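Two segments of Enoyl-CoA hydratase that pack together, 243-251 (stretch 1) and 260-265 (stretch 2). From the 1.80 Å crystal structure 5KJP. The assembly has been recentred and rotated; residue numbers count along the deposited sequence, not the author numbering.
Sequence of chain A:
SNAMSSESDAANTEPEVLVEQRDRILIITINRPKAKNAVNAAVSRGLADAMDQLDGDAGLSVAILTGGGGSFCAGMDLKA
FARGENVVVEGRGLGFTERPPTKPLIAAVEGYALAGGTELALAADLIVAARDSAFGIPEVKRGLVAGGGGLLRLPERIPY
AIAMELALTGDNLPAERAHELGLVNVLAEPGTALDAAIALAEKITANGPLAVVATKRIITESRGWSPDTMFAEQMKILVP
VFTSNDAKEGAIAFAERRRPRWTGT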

# COMPACT_ATOMS: atom_id res chain seq x y z
N THR A 243 -9.50 -25.24 -16.80
CA THR A 243 -10.12 -26.42 -17.39
C THR A 243 -11.60 -26.20 -17.69
O THR A 243 -12.30 -27.13 -18.07
CB THR A 243 -9.98 -27.65 -16.48
OG1 THR A 243 -10.60 -27.37 -15.22
CG2 THR A 243 -8.51 -27.99 -16.26
N SER A 244 -12.07 -24.97 -17.52
CA SER A 244 -13.48 -24.67 -17.73
C SER A 244 -13.85 -24.64 -19.21
O SER A 244 -12.99 -24.48 -20.08
CB SER A 244 -13.85 -23.33 -17.09
OG SER A 244 -13.13 -22.26 -17.69
N ASN A 245 -15.14 -24.79 -19.49
CA ASN A 245 -15.64 -24.57 -20.84
C ASN A 245 -15.35 -23.16 -21.35
O ASN A 245 -15.07 -22.96 -22.53
CB ASN A 245 -17.15 -24.84 -20.90
CG ASN A 245 -17.48 -26.30 -20.71
OD1 ASN A 245 -16.81 -27.18 -21.26
ND2 ASN A 245 -18.52 -26.58 -19.93
N ASP A 246 -15.39 -22.19 -20.45
CA ASP A 246 -15.18 -20.80 -20.83
C ASP A 246 -13.74 -20.56 -21.26
O ASP A 246 -13.47 -19.69 -22.09
CB ASP A 246 -15.56 -19.86 -19.69
CG ASP A 246 -17.06 -19.55 -19.66
OD1 ASP A 246 -17.77 -19.90 -20.64
OD2 ASP A 246 -17.52 -18.96 -18.66
N ALA A 247 -12.81 -21.32 -20.69
CA ALA A 247 -11.40 -21.20 -21.08
C ALA A 247 -11.24 -21.62 -22.54
O ALA A 247 -10.50 -20.99 -23.30
CB ALA A 247 -10.51 -22.04 -20.17
N LYS A 248 -11.96 -22.67 -22.93
CA LYS A 248 -11.93 -23.13 -24.31
C LYS A 248 -12.58 -22.09 -25.23
O LYS A 248 -12.02 -21.72 -26.26
CB LYS A 248 -12.65 -24.47 -24.45
CG LYS A 248 -12.80 -24.95 -25.88
CD LYS A 248 -13.49 -26.31 -25.92
CE LYS A 248 -13.77 -26.75 -27.34
NZ LYS A 248 -14.39 -28.11 -27.37
N GLU A 249 -13.75 -21.61 -24.83
CA GLU A 249 -14.50 -20.63 -25.61
C GLU A 249 -13.71 -19.33 -25.77
O GLU A 249 -13.73 -18.72 -26.84
CB GLU A 249 -15.85 -20.36 -24.94
CG GLU A 249 -16.63 -19.18 -25.50
CD GLU A 249 -17.10 -19.39 -26.93
OE1 GLU A 249 -17.01 -20.52 -27.45
OE2 GLU A 249 -17.57 -18.40 -27.54
N GLY A 250 -13.01 -18.92 -24.72
CA GLY A 250 -12.21 -17.72 -24.75
C GLY A 250 -11.10 -17.82 -25.78
O GLY A 250 -10.82 -16.87 -26.51
N ALA A 251 -10.47 -19.00 -25.84
CA ALA A 251 -9.38 -19.22 -26.78
C ALA A 251 -9.90 -19.27 -28.22
O ALA A 251 -9.29 -18.71 -29.13
CB ALA A 251 -8.63 -20.50 -26.44
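Stretch 2 260-265: PRWTGT

The chain ends on the first turn of helix 245-251. The C-terminal carboxylate of Thr 265 takes up two free backbone amides there. Asn 245 N donates to Thr 265 OXT at 2.8 Å, and Asp 246 N donates to Thr 265 O at 2.8 Å. Amides in a first turn have no helical partner before them, so a charged terminus suits the place well. The same turn is capped from within by Ser 244, whose OG accepts from Ala 247 N at 3.2 Å.

Stretch 2 has no regular helix or strand. It runs antiparallel to the helix: Pro 260 lies by Gly 250 (CA to CA 5.6 Å), Trp 262 by Asp 246 (CA to CA 5.7 Å) and Thr 265 by Asn 245 (CA to CA 5.3 Å). Backbone phi is negative through Thr 263 and turns positive at Gly 264 (68/26), a conformation that favours glycine.

Asp 246 is buried and holds this bend. Its OD1 accepts from Thr 263 N at 2.8 Å, and its OD2 accepts from Gly 264 N at 2.9 Å. A water links Asp 246 OD1 and Thr 263 OG1, 2.6 Å from each. Asn 245 ND2 donates to Thr 265 OG1 at 2.9 Å, almost in line. Thr 265 OG1 and Thr 263 OG1 are hydrogen-bonded at 2.7 Å.

One turn further along the helix, Glu 249 holds the start of stretch 2. Its OE2 accepts from Arg 261 N at 2.8 Å, with a nearly straight bond. The CA-to-CB bond of Arg 261 points sideways, and its guanidinium lies off the helix.

Trp 262 brings its ring in against the helix. Asp 246 O meets the ring edge, 3.2 Å from Trp 262 CZ3. An ideal CB on Gly 250 would come within 3.3 Å of Trp 262 CH2, so the bare glycine leaves room for the indole.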

# COMPACT_ATOMS: atom_id res chain seq x y z
N PRO A 260 -16.58 -13.75 -27.28
CA PRO A 260 -16.80 -15.04 -26.62
C PRO A 260 -18.20 -15.14 -26.04
O PRO A 260 -18.72 -14.17 -25.50
CB PRO A 260 -15.75 -15.04 -25.51
CG PRO A 260 -15.48 -13.59 -25.25
CD PRO A 260 -15.61 -12.91 -26.56
N ARG A 261 -18.82 -16.31 -26.17
CA ARG A 261 -20.12 -16.54 -25.58
C ARG A 261 -19.95 -17.34 -24.30
O ARG A 261 -19.90 -18.57 -24.32
CB ARG A 261 -21.04 -17.26 -26.56
CG ARG A 261 -21.14 -16.60 -27.92
CD ARG A 261 -22.39 -17.03 -28.66
NE ARG A 261 -22.85 -16.02 -29.62
CZ ARG A 261 -23.85 -16.20 -30.47
NH1 ARG A 261 -24.52 -17.35 -30.49
NH2 ARG A 261 -24.19 -15.23 -31.31
N TRP A 262 -19.83 -16.63 -23.18
CA TRP A 262 -19.55 -17.27 -21.90
C TRP A 262 -20.74 -18.10 -21.43
O TRP A 262 -21.89 -17.77 -21.71
CB TRP A 262 -19.20 -16.24 -20.83
CG TRP A 262 -18.11 -15.26 -21.18
CD1 TRP A 262 -18.21 -13.90 -21.21
CD2 TRP A 262 -16.75 -15.57 -21.53
NE1 TRP A 262 -17.00 -13.34 -21.56
CE2 TRP A 262 -16.08 -14.35 -21.75
CE3 TRP A 262 -16.02 -16.76 -21.66
CZ2 TRP A 262 -14.74 -14.28 -22.10
CZ3 TRP A 262 -14.68 -16.69 -22.02
CH2 TRP A 262 -14.06 -15.46 -22.24
N THR A 263 -20.45 -19.18 -20.70
CA THR A 263 -21.51 -19.98 -20.08
C THR A 263 -21.37 -20.04 -18.55
O THR A 263 -22.26 -20.53 -17.87
CB THR A 263 -21.52 -21.42 -20.63
OG1 THR A 263 -20.29 -22.07 -20.27
CG2 THR A 263 -21.68 -21.42 -22.14
N GLY A 264 -20.26 -19.54 -18.03
CA GLY A 264 -19.98 -19.62 -16.61
C GLY A 264 -19.74 -21.06 -16.18
O GLY A 264 -19.97 -21.43 -15.03
N THR A 265 -19.30 -21.88 -17.13
CA THR A 265 -18.91 -23.26 -16.86
C THR A 265 -17.58 -23.55 -17.53
O THR A 265 -17.07 -22.70 -18.26
CB THR A 265 -19.97 -24.27 -17.37
OG1 THR A 265 -19.97 -24.29 -18.80
CG2 THR A 265 -21.36 -23.91 -16.87
OXT THR A 265 -16.99 -24.62 -17.37
O HOH W 1 -18.43 -22.03 -22.04